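Long-range contacts in NAD-dependent aldehyde dehydrogenase (Sinorhizobium meliloti, PDB 3U4J), which probably oxidises aldehydes with NAD or NADP as electron acceptor, and binds a calcium ion: residues 55-66 against 224-235; 180-190 against 479-489. All coordinates share one frame; numbering follows the deposited sequence.

Interaction 1 (55-66 against 224-235); sequences WPEASADDVRKA and VTGYGDPAGQVL
Thr-225 sets OG1 between its backbone N and carbonyl carbon (chi1 58°), which lets it donate to Pro-56 O at 2.7 Å. Val-63, with CG1 anti to the backbone N (179°), puts that methyl against Val-234 CG1 at 3.7 Å and leaves CG2 beside Ala-231. Ala-58 N donates to Thr-225 O at 2.8 Å, and a water carries the junction onward, donating to Ala-58 O and accepting from Tyr-227 N. Gly-226 lies so close that a CB would press on Ala-58 N. This join brings the strand-to-helix connection ahead of helix 60-75, whose first turn is closed by a capping box of Ser-59 and Asp-62, against a glycine-rich turn and helix 231-237, consistent with the Rossmann-type nucleotide-binding domain of an aldehyde dehydrogenase. Ala-60 CB meets both Pro-230 CB and Val-234 CG2, while Ala-66 CB reaches Val-224 CG1 at 3.5 Å. Nearer the surface, Glu-57 OE2 comes in plane to the edge of the Tyr-227 ring, 3.5 Å from CE2, with carboxylate and ring planes 84° apart; OE1 is bonded to Ser-38. With an alanine at Glu-57, the Ser-38 hydroxyl would probably lose its carboxylate mate and the Tyr-227 ring be freer to swing.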
loop_
_atom_site.group_PDB
_atom_site.type_symbol
_atom_site.label_atom_id
_atom_site.label_comp_id
_atom_site.label_asym_id
_atom_site.label_seq_id
_atom_site.Cartn_x
_atom_site.Cartn_y
_atom_site.Cartn_z
ATOM N N TRP A 55 39.240 -21.278 4.406
ATOM C CA TRP A 55 38.532 -21.030 3.169
ATOM C C TRP A 55 39.472 -20.340 2.201
ATOM O O TRP A 55 40.510 -19.813 2.630
ATOM C CB TRP A 55 37.276 -20.145 3.412
ATOM C CG TRP A 55 37.447 -19.186 4.531
ATOM C CD1 TRP A 55 38.113 -18.002 4.496
ATOM C CD2 TRP A 55 36.987 -19.349 5.868
ATOM N NE1 TRP A 55 38.100 -17.412 5.718
ATOM C CE2 TRP A 55 37.400 -18.212 6.585
ATOM C CE3 TRP A 55 36.260 -20.347 6.529
ATOM C CZ2 TRP A 55 37.115 -18.032 7.931
ATOM C CZ3 TRP A 55 35.954 -20.163 7.878
ATOM C CH2 TRP A 55 36.383 -19.016 8.562
ATOM N N PRO A 56 39.093 -20.274 0.914
ATOM C CA PRO A 56 40.009 -19.713 -0.058
ATOM C C PRO A 56 40.289 -18.241 0.171
ATOM O O PRO A 56 39.463 -17.506 0.775
ATOM C CB PRO A 56 39.275 -19.900 -1.393
ATOM C CG PRO A 56 38.420 -21.099 -1.175
ATOM C CD PRO A 56 37.928 -20.897 0.257
ATOM N N GLU A 57 41.465 -17.827 -0.294
ATOM C CA GLU A 57 41.795 -16.427 -0.360
ATOM C C GLU A 57 41.570 -16.050 -1.808
ATOM O O GLU A 57 42.424 -16.336 -2.653
ATOM C CB GLU A 57 43.261 -16.207 0.041
ATOM C CG GLU A 57 43.715 -14.760 -0.144
ATOM C CD GLU A 57 45.224 -14.540 0.120
ATOM O OE1 GLU A 57 45.964 -15.495 0.489
ATOM O OE2 GLU A 57 45.654 -13.384 -0.067
ATOM N N ALA A 58 40.427 -15.427 -2.114
ATOM C CA ALA A 58 40.097 -15.160 -3.515
ATOM C C ALA A 58 40.989 -14.069 -4.104
ATOM O O ALA A 58 41.326 -13.098 -3.428
ATOM C CB ALA A 58 38.610 -14.780 -3.691
ATOM N N SER A 59 41.347 -14.264 -5.368
ATOM C CA SER A 59 41.978 -13.243 -6.186
ATOM C C SER A 59 40.865 -12.401 -6.824
ATOM O O SER A 59 39.697 -12.828 -6.863
ATOM C CB SER A 59 42.785 -13.933 -7.305
ATOM O OG SER A 59 41.881 -14.342 -8.324
ATOM N N ALA A 60 41.230 -11.234 -7.355
ATOM C CA ALA A 60 40.287 -10.401 -8.120
ATOM C C ALA A 60 39.616 -11.197 -9.234
ATOM O O ALA A 60 38.412 -11.060 -9.471
ATOM C CB ALA A 60 40.995 -9.129 -8.705
ATOM N N ASP A 61 40.385 -12.047 -9.912
ATOM C CA ASP A 61 39.809 -12.870 -10.974
ATOM C C ASP A 61 38.816 -13.927 -10.475
ATOM O O ASP A 61 37.853 -14.235 -11.171
ATOM C CB ASP A 61 40.912 -13.549 -11.791
ATOM C CG ASP A 61 41.637 -12.563 -12.719
ATOM O OD1 ASP A 61 40.953 -11.751 -13.379
ATOM O OD2 ASP A 61 42.885 -12.606 -12.791
ATOM N N ASP A 62 39.078 -14.516 -9.313
ATOM C CA ASP A 62 38.124 -15.461 -8.706
ATOM C C ASP A 62 36.767 -14.757 -8.488
ATOM O O ASP A 62 35.722 -15.323 -8.798
ATOM C CB ASP A 62 38.648 -16.006 -7.353
ATOM C CG ASP A 62 39.914 -16.895 -7.498
ATOM O OD1 ASP A 62 40.787 -16.840 -6.586
ATOM O OD2 ASP A 62 40.047 -17.652 -8.487
ATOM N N VAL A 63 36.808 -13.514 -8.002
ATOM C CA VAL A 63 35.594 -12.744 -7.722
ATOM C C VAL A 63 34.845 -12.386 -8.995
ATOM O O VAL A 63 33.622 -12.504 -9.038
ATOM C CB VAL A 63 35.863 -11.508 -6.813
ATOM C CG1 VAL A 63 34.555 -10.722 -6.562
ATOM C CG2 VAL A 63 36.440 -11.961 -5.488
ATOM N N ARG A 64 35.570 -12.011 -10.053
ATOM C CA ARG A 64 34.925 -11.710 -11.333
ATOM C C ARG A 64 34.221 -12.921 -11.922
ATOM O O ARG A 64 33.157 -12.772 -12.528
ATOM C CB ARG A 64 35.923 -11.116 -12.344
ATOM C CG ARG A 64 36.396 -9.689 -11.990
ATOM C CD ARG A 64 37.398 -9.135 -13.052
ATOM N NE ARG A 64 38.318 -8.195 -12.413
ATOM C CZ ARG A 64 39.612 -8.412 -12.233
ATOM N NH1 ARG A 64 40.187 -9.517 -12.677
ATOM N NH2 ARG A 64 40.343 -7.497 -11.625
ATOM N N LYS A 65 34.798 -14.112 -11.741
ATOM C CA LYS A 65 34.120 -15.366 -12.113
ATOM C C LYS A 65 32.751 -15.545 -11.426
ATOM O O LYS A 65 31.801 -16.008 -12.047
ATOM C CB LYS A 65 34.974 -16.586 -11.767
ATOM C CG LYS A 65 35.992 -16.968 -12.873
ATOM C CD LYS A 65 36.794 -18.234 -12.521
ATOM C CE LYS A 65 38.061 -18.363 -13.414
ATOM N NZ LYS A 65 38.993 -19.407 -12.868
ATOM N N ALA A 66 32.688 -15.257 -10.133
ATOM C CA ALA A 66 31.419 -15.304 -9.390
ATOM C C ALA A 66 30.404 -14.295 -9.936
ATOM O O ALA A 66 29.230 -14.628 -10.144
ATOM C CB ALA A 66 31.685 -15.038 -7.927
ATOM N N VAL A 224 32.019 -15.956 -2.277
ATOM C CA VAL A 224 33.465 -15.834 -2.417
ATOM C C VAL A 224 34.032 -15.424 -1.060
ATOM O O VAL A 224 33.347 -14.779 -0.257
ATOM C CB VAL A 224 33.863 -14.830 -3.541
ATOM C CG1 VAL A 224 33.450 -15.365 -4.902
ATOM C CG2 VAL A 224 33.240 -13.444 -3.305
ATOM N N THR A 225 35.271 -15.827 -0.799
ATOM C CA THR A 225 35.912 -15.567 0.479
ATOM C C THR A 225 37.300 -14.961 0.239
ATOM O O THR A 225 37.915 -15.145 -0.832
ATOM C CB THR A 225 36.025 -16.854 1.332
ATOM O OG1 THR A 225 36.770 -17.857 0.611
ATOM C CG2 THR A 225 34.613 -17.414 1.656
ATOM N N GLY A 226 37.795 -14.247 1.233
ATOM C CA GLY A 226 39.058 -13.562 1.057
ATOM C C GLY A 226 39.175 -12.368 1.977
ATOM O O GLY A 226 38.327 -12.157 2.876
ATOM N N TYR A 227 40.215 -11.567 1.751
ATOM C CA TYR A 227 40.365 -10.363 2.557
ATOM C C TYR A 227 39.381 -9.293 2.095
ATOM O O TYR A 227 38.609 -9.526 1.138
ATOM C CB TYR A 227 41.826 -9.893 2.541
ATOM C CG TYR A 227 42.725 -10.875 3.231
ATOM C CD1 TYR A 227 42.685 -11.026 4.615
ATOM C CD2 TYR A 227 43.617 -11.666 2.505
ATOM C CE1 TYR A 227 43.518 -11.945 5.261
ATOM C CE2 TYR A 227 44.452 -12.589 3.146
ATOM C CZ TYR A 227 44.400 -12.712 4.517
ATOM O OH TYR A 227 45.225 -13.610 5.175
ATOM N N GLY A 228 39.386 -8.135 2.763
ATOM C CA GLY A 228 38.482 -7.039 2.380
ATOM C C GLY A 228 38.633 -6.683 0.901
ATOM O O GLY A 228 37.649 -6.539 0.165
ATOM N N ASP A 229 39.879 -6.541 0.460
ATOM C CA ASP A 229 40.168 -6.388 -0.962
ATOM C C ASP A 229 40.992 -7.604 -1.383
ATOM O O ASP A 229 41.654 -8.224 -0.544
ATOM C CB ASP A 229 40.928 -5.077 -1.238
ATOM C CG ASP A 229 40.040 -3.839 -1.097
ATOM O OD1 ASP A 229 38.820 -3.906 -1.384
ATOM O OD2 ASP A 229 40.555 -2.785 -0.684
ATOM N N PRO A 230 40.954 -7.968 -2.671
ATOM C CA PRO A 230 40.261 -7.414 -3.844
ATOM C C PRO A 230 38.721 -7.507 -3.890
ATOM O O PRO A 230 38.110 -6.756 -4.645
ATOM C CB PRO A 230 40.811 -8.273 -4.989
ATOM C CG PRO A 230 41.265 -9.538 -4.319
ATOM C CD PRO A 230 41.895 -9.028 -3.072
ATOM N N ALA A 231 38.099 -8.422 -3.139
ATOM C CA ALA A 231 36.640 -8.641 -3.284
ATOM C C ALA A 231 35.819 -7.336 -3.287
ATOM O O ALA A 231 35.016 -7.092 -4.193
ATOM C CB ALA A 231 36.128 -9.586 -2.219
ATOM N N GLY A 232 36.048 -6.500 -2.277
ATOM C CA GLY A 232 35.303 -5.265 -2.101
ATOM C C GLY A 232 35.425 -4.304 -3.271
ATOM O O GLY A 232 34.418 -3.846 -3.800
ATOM N N GLN A 233 36.653 -4.015 -3.683
ATOM C CA GLN A 233 36.898 -3.200 -4.887
ATOM C C GLN A 233 36.270 -3.796 -6.144
ATOM O O GLN A 233 35.652 -3.076 -6.920
ATOM C CB GLN A 233 38.396 -2.962 -5.124
ATOM C CG GLN A 233 39.025 -2.022 -4.116
ATOM C CD GLN A 233 40.302 -1.344 -4.602
ATOM O OE1 GLN A 233 41.187 -1.978 -5.211
ATOM N NE2 GLN A 233 40.418 -0.045 -4.309
ATOM N N VAL A 234 36.417 -5.103 -6.348
ATOM C CA VAL A 234 35.832 -5.722 -7.537
ATOM C C VAL A 234 34.312 -5.559 -7.555
ATOM O O VAL A 234 33.763 -5.109 -8.552
ATOM C CB VAL A 234 36.222 -7.199 -7.705
ATOM C CG1 VAL A 234 35.358 -7.874 -8.817
ATOM C CG2 VAL A 234 37.714 -7.308 -8.025
ATOM N N LEU A 235 33.644 -5.901 -6.453
ATOM C CA LEU A 235 32.174 -5.766 -6.391
ATOM C C LEU A 235 31.713 -4.323 -6.620
ATOM O O LEU A 235 30.724 -4.086 -7.320
ATOM C CB LEU A 235 31.611 -6.333 -5.085
ATOM C CG LEU A 235 31.736 -7.864 -4.982
ATOM C CD1 LEU A 235 31.320 -8.339 -3.597
ATOM C CD2 LEU A 235 30.930 -8.578 -6.087
HETATM O O HOH W 1 41.436 -12.175 -0.972
#

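Interaction 2 (180-190 against 479-489); sequences ERVPWAIGSGC and ELGRYGFDEYS
Trp-184 lies between two apolar partners. Leu-480 CD2 sits over one face of the indole, 3.8 Å from the centroid of the six-membered ring, a CH-pi contact. Phe-485 comes over the opposite face, its centroid 4.1 Å from that of the five-membered ring, with the two planes inclined at 33°. The backbone at Gly-484 can come up to the indole because it carries no CB, which would clash with Trp-184 CD1. From the next residue, Ala-185 CB rests over the face of the Tyr-488 ring, 4.0 Å from its centroid, a second CH-pi contact.

The polar part of the indole is served at its edge: Trp-184 NE1 donates to Gly-481 O at 2.7 Å in the ring plane, an almost straight bond of 171° that fixes the ring's rotation. Further out, Tyr-488 OH donates to the syn side of Glu-479 OE1 at 2.7 Å. A water donates to this same OE1 and to Glu-180 O and accepts from Leu-480 N, tying both segments together. Arg-181 bends at its second torsion (chi2 -72°), which lays one guanidinium face over Glu-479 CG; its NE stays 4.0 Å from Glu-479 OE1, a charge attraction without a directed N-H. Instead, Arg-181 NH1 forms a salt bridge with Glu-180 OE1 at 2.9 Å, and NH2 bonds to Thr-247.

The contact packs the C-terminal end of helix 174-187, closed by a Schellman motif at Gly-189, across the short helix 483-487, the axes of segments 180-187 and 483-487 coming within 8.3 Å. Helix 174-187 links the parallel strands 153-168 and 191-195, a beta-alpha-beta crossover, and 479-489 leads into strand 489-497, antiparallel to 153-168. Pro-183 and Phe-485 lean on helix 117-138, Cys-190 on strand 153-168 and Tyr-488 on strand 243-247.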
loop_
_atom_site.group_PDB
_atom_site.type_symbol
_atom_site.label_atom_id
_atom_site.label_comp_id
_atom_site.label_asym_id
_atom_site.label_seq_id
_atom_site.Cartn_x
_atom_site.Cartn_y
_atom_site.Cartn_z
ATOM N N GLU A 180 19.355 -11.415 6.415
ATOM C CA GLU A 180 18.603 -10.145 6.249
ATOM C C GLU A 180 18.768 -9.545 4.848
ATOM O O GLU A 180 18.110 -8.570 4.517
ATOM C CB GLU A 180 19.087 -9.064 7.224
ATOM C CG GLU A 180 18.929 -9.316 8.698
ATOM C CD GLU A 180 19.563 -8.176 9.531
ATOM O OE1 GLU A 180 20.322 -7.328 8.973
ATOM O OE2 GLU A 180 19.315 -8.146 10.756
ATOM N N ARG A 181 19.683 -10.073 4.045
ATOM C CA ARG A 181 19.992 -9.464 2.724
ATOM C C ARG A 181 19.674 -10.419 1.574
ATOM O O ARG A 181 18.900 -10.079 0.692
ATOM C CB ARG A 181 21.474 -9.069 2.616
ATOM C CG ARG A 181 21.961 -8.095 3.712
ATOM C CD ARG A 181 21.426 -6.660 3.542
ATOM N NE ARG A 181 22.046 -5.831 4.578
ATOM C CZ ARG A 181 21.668 -5.796 5.849
ATOM N NH1 ARG A 181 20.592 -6.467 6.261
ATOM N NH2 ARG A 181 22.367 -5.080 6.722
ATOM N N VAL A 182 20.301 -11.593 1.575
ATOM C CA VAL A 182 20.151 -12.547 0.471
ATOM C C VAL A 182 18.678 -12.865 0.136
ATOM O O VAL A 182 18.288 -12.777 -1.022
ATOM C CB VAL A 182 20.999 -13.846 0.688
ATOM C CG1 VAL A 182 20.676 -14.935 -0.370
ATOM C CG2 VAL A 182 22.517 -13.521 0.698
ATOM N N PRO A 183 17.850 -13.219 1.145
ATOM C CA PRO A 183 16.471 -13.630 0.769
ATOM C C PRO A 183 15.652 -12.502 0.134
ATOM O O PRO A 183 14.858 -12.756 -0.760
ATOM C CB PRO A 183 15.838 -14.056 2.122
ATOM C CG PRO A 183 16.977 -14.341 3.039
ATOM C CD PRO A 183 18.097 -13.396 2.589
ATOM N N TRP A 184 15.855 -11.262 0.578
ATOM C CA TRP A 184 15.171 -10.133 0.007
ATOM C C TRP A 184 15.621 -9.855 -1.426
ATOM O O TRP A 184 14.798 -9.510 -2.299
ATOM C CB TRP A 184 15.338 -8.896 0.893
ATOM C CG TRP A 184 14.297 -8.857 2.024
ATOM C CD1 TRP A 184 13.153 -8.108 2.049
ATOM C CD2 TRP A 184 14.308 -9.620 3.253
ATOM N NE1 TRP A 184 12.450 -8.365 3.209
ATOM C CE2 TRP A 184 13.133 -9.277 3.969
ATOM C CE3 TRP A 184 15.203 -10.542 3.824
ATOM C CZ2 TRP A 184 12.828 -9.810 5.243
ATOM C CZ3 TRP A 184 14.895 -11.109 5.089
ATOM C CH2 TRP A 184 13.704 -10.735 5.784
ATOM N N ALA A 185 16.917 -10.026 -1.660
ATOM C CA ALA A 185 17.502 -9.820 -2.981
ATOM C C ALA A 185 17.071 -10.915 -3.974
ATOM O O ALA A 185 16.484 -10.630 -5.009
ATOM C CB ALA A 185 19.072 -9.760 -2.844
ATOM N N ILE A 186 17.324 -12.180 -3.661
ATOM C CA ILE A 186 16.938 -13.246 -4.622
ATOM C C ILE A 186 15.413 -13.413 -4.678
ATOM O O ILE A 186 14.868 -13.814 -5.696
ATOM C CB ILE A 186 17.620 -14.603 -4.317
ATOM C CG1 ILE A 186 17.202 -15.150 -2.936
ATOM C CG2 ILE A 186 19.133 -14.425 -4.404
ATOM C CD1 ILE A 186 17.442 -16.649 -2.715
ATOM N N GLY A 187 14.728 -13.085 -3.583
ATOM C CA GLY A 187 13.257 -13.055 -3.576
ATOM C C GLY A 187 12.700 -12.004 -4.517
ATOM O O GLY A 187 11.646 -12.196 -5.098
ATOM N N SER A 188 13.435 -10.908 -4.697
ATOM C CA SER A 188 13.112 -9.908 -5.711
ATOM C C SER A 188 13.444 -10.328 -7.148
ATOM O O SER A 188 13.080 -9.604 -8.089
ATOM C CB SER A 188 13.845 -8.586 -5.417
ATOM O OG SER A 188 13.409 -8.027 -4.182
ATOM N N GLY A 189 14.104 -11.479 -7.322
ATOM C CA GLY A 189 14.494 -11.978 -8.671
ATOM C C GLY A 189 15.965 -11.701 -9.006
ATOM O O GLY A 189 16.416 -11.995 -10.120
ATOM N N CYS A 190 16.724 -11.141 -8.047
ATOM C CA CYS A 190 18.141 -10.818 -8.263
ATOM C C CYS A 190 18.970 -12.071 -8.127
ATOM O O CYS A 190 18.508 -13.057 -7.575
ATOM C CB CYS A 190 18.677 -9.813 -7.211
ATOM S SG CYS A 190 17.857 -8.221 -7.270
ATOM N N GLU A 479 16.189 -2.210 4.942
ATOM C CA GLU A 479 16.163 -3.649 4.759
ATOM C C GLU A 479 14.961 -4.215 5.517
ATOM O O GLU A 479 14.348 -3.504 6.330
ATOM C CB GLU A 479 17.467 -4.272 5.281
ATOM C CG GLU A 479 18.773 -3.627 4.749
ATOM C CD GLU A 479 18.976 -3.822 3.240
ATOM O OE1 GLU A 479 18.614 -4.907 2.696
ATOM O OE2 GLU A 479 19.497 -2.875 2.605
ATOM N N LEU A 480 14.640 -5.479 5.234
ATOM C CA LEU A 480 13.663 -6.264 5.975
ATOM C C LEU A 480 12.233 -5.803 5.698
ATOM O O LEU A 480 12.018 -4.861 4.942
ATOM C CB LEU A 480 13.936 -6.264 7.493
ATOM C CG LEU A 480 15.121 -7.018 8.082
ATOM C CD1 LEU A 480 14.858 -7.458 9.572
ATOM C CD2 LEU A 480 15.610 -8.153 7.259
ATOM N N GLY A 481 11.273 -6.490 6.307
ATOM C CA GLY A 481 9.852 -6.243 6.035
ATOM C C GLY A 481 9.555 -6.224 4.542
ATOM O O GLY A 481 10.137 -6.997 3.788
ATOM N N ARG A 482 8.668 -5.316 4.132
ATOM C CA ARG A 482 8.387 -5.055 2.722
ATOM C C ARG A 482 9.436 -4.113 2.135
ATOM O O ARG A 482 9.590 -4.048 0.934
ATOM C CB ARG A 482 7.002 -4.421 2.550
ATOM C CG ARG A 482 5.913 -5.352 3.030
ATOM C CD ARG A 482 4.538 -5.045 2.470
ATOM N NE ARG A 482 3.740 -6.283 2.505
ATOM C CZ ARG A 482 2.506 -6.397 3.008
ATOM N NH1 ARG A 482 1.870 -5.342 3.519
ATOM N NH2 ARG A 482 1.888 -7.576 2.974
ATOM N N TYR A 483 10.144 -3.378 2.991
ATOM C CA TYR A 483 11.066 -2.351 2.501
ATOM C C TYR A 483 12.259 -2.943 1.762
ATOM O O TYR A 483 12.702 -2.377 0.736
ATOM C CB TYR A 483 11.549 -1.445 3.651
ATOM C CG TYR A 483 10.457 -0.462 4.104
ATOM C CD1 TYR A 483 10.536 0.897 3.781
ATOM C CD2 TYR A 483 9.346 -0.904 4.837
ATOM C CE1 TYR A 483 9.522 1.784 4.165
ATOM C CE2 TYR A 483 8.337 -0.011 5.250
ATOM C CZ TYR A 483 8.433 1.318 4.916
ATOM O OH TYR A 483 7.437 2.202 5.306
ATOM N N GLY A 484 12.776 -4.072 2.268
ATOM C CA GLY A 484 13.963 -4.655 1.656
ATOM C C GLY A 484 13.692 -5.058 0.214
ATOM O O GLY A 484 14.596 -5.000 -0.629
ATOM N N PHE A 485 12.457 -5.442 -0.111
ATOM C CA PHE A 485 12.195 -5.824 -1.507
ATOM C C PHE A 485 12.316 -4.640 -2.445
ATOM O O PHE A 485 12.746 -4.803 -3.593
ATOM C CB PHE A 485 10.863 -6.532 -1.681
ATOM C CG PHE A 485 10.772 -7.815 -0.899
ATOM C CD1 PHE A 485 11.453 -8.949 -1.319
ATOM C CD2 PHE A 485 10.019 -7.875 0.271
ATOM C CE1 PHE A 485 11.376 -10.128 -0.593
ATOM C CE2 PHE A 485 9.941 -9.049 1.002
ATOM C CZ PHE A 485 10.623 -10.176 0.571
ATOM N N ASP A 486 11.960 -3.454 -1.958
ATOM C CA ASP A 486 12.087 -2.235 -2.746
ATOM C C ASP A 486 13.568 -1.894 -2.956
ATOM O O ASP A 486 13.943 -1.403 -4.022
ATOM C CB ASP A 486 11.324 -1.070 -2.096
ATOM C CG ASP A 486 9.794 -1.278 -2.103
ATOM O OD1 ASP A 486 9.308 -2.293 -2.648
ATOM O OD2 ASP A 486 9.083 -0.428 -1.537
ATOM N N GLU A 487 14.410 -2.174 -1.954
ATOM C CA GLU A 487 15.866 -1.995 -2.083
ATOM C C GLU A 487 16.493 -2.780 -3.235
ATOM O O GLU A 487 17.485 -2.319 -3.821
ATOM C CB GLU A 487 16.602 -2.402 -0.805
ATOM C CG GLU A 487 16.495 -1.411 0.314
ATOM C CD GLU A 487 16.979 -0.004 -0.058
ATOM O OE1 GLU A 487 18.143 0.128 -0.483
ATOM O OE2 GLU A 487 16.182 0.948 0.096
ATOM N N TYR A 488 15.938 -3.958 -3.540
ATOM C CA TYR A 488 16.464 -4.844 -4.604
ATOM C C TYR A 488 15.566 -4.934 -5.820
ATOM O O TYR A 488 15.696 -5.854 -6.613
ATOM C CB TYR A 488 16.785 -6.249 -4.050
ATOM C CG TYR A 488 17.655 -6.158 -2.808
ATOM C CD1 TYR A 488 19.009 -5.801 -2.903
ATOM C CD2 TYR A 488 17.117 -6.359 -1.532
ATOM C CE1 TYR A 488 19.804 -5.671 -1.762
ATOM C CE2 TYR A 488 17.908 -6.251 -0.404
ATOM C CZ TYR A 488 19.248 -5.901 -0.522
ATOM O OH TYR A 488 20.038 -5.772 0.605
ATOM N N SER A 489 14.672 -3.963 -5.960
ATOM C CA SER A 489 13.768 -3.864 -7.104
ATOM C C SER A 489 14.042 -2.590 -7.884
ATOM O O SER A 489 14.563 -1.620 -7.325
ATOM C CB SER A 489 12.286 -3.877 -6.643
ATOM O OG SER A 489 11.914 -5.174 -6.195
HETATM O O HOH W 2 16.431 -6.686 3.269
HETATM O O HOH W 3 11.280 -7.490 -7.898
#

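The two contacts interleave along the chain, in the order 55-66, 180-190, 224-235, 479-489, yet do not touch: their centres are 23 Å apart and their nearest atoms about 10 Å. A shared sheet connects them. Helix 174-187 of interaction 2 runs into strand 191-195, whose Val-193 packs on Ala-66 and Val-224 of interaction 1 and whose Lys-195 bonds to Gly-226 O. Both lie away from the calcium site, where Leu-17 and Glu-50 bind the ion; the side chain of Trp-55 in interaction 1 is about 14 Å from the ion. Interaction 2 is the one bordering other subunits, with Arg-482 in a salt bridge to Glu-142 of the second subunit.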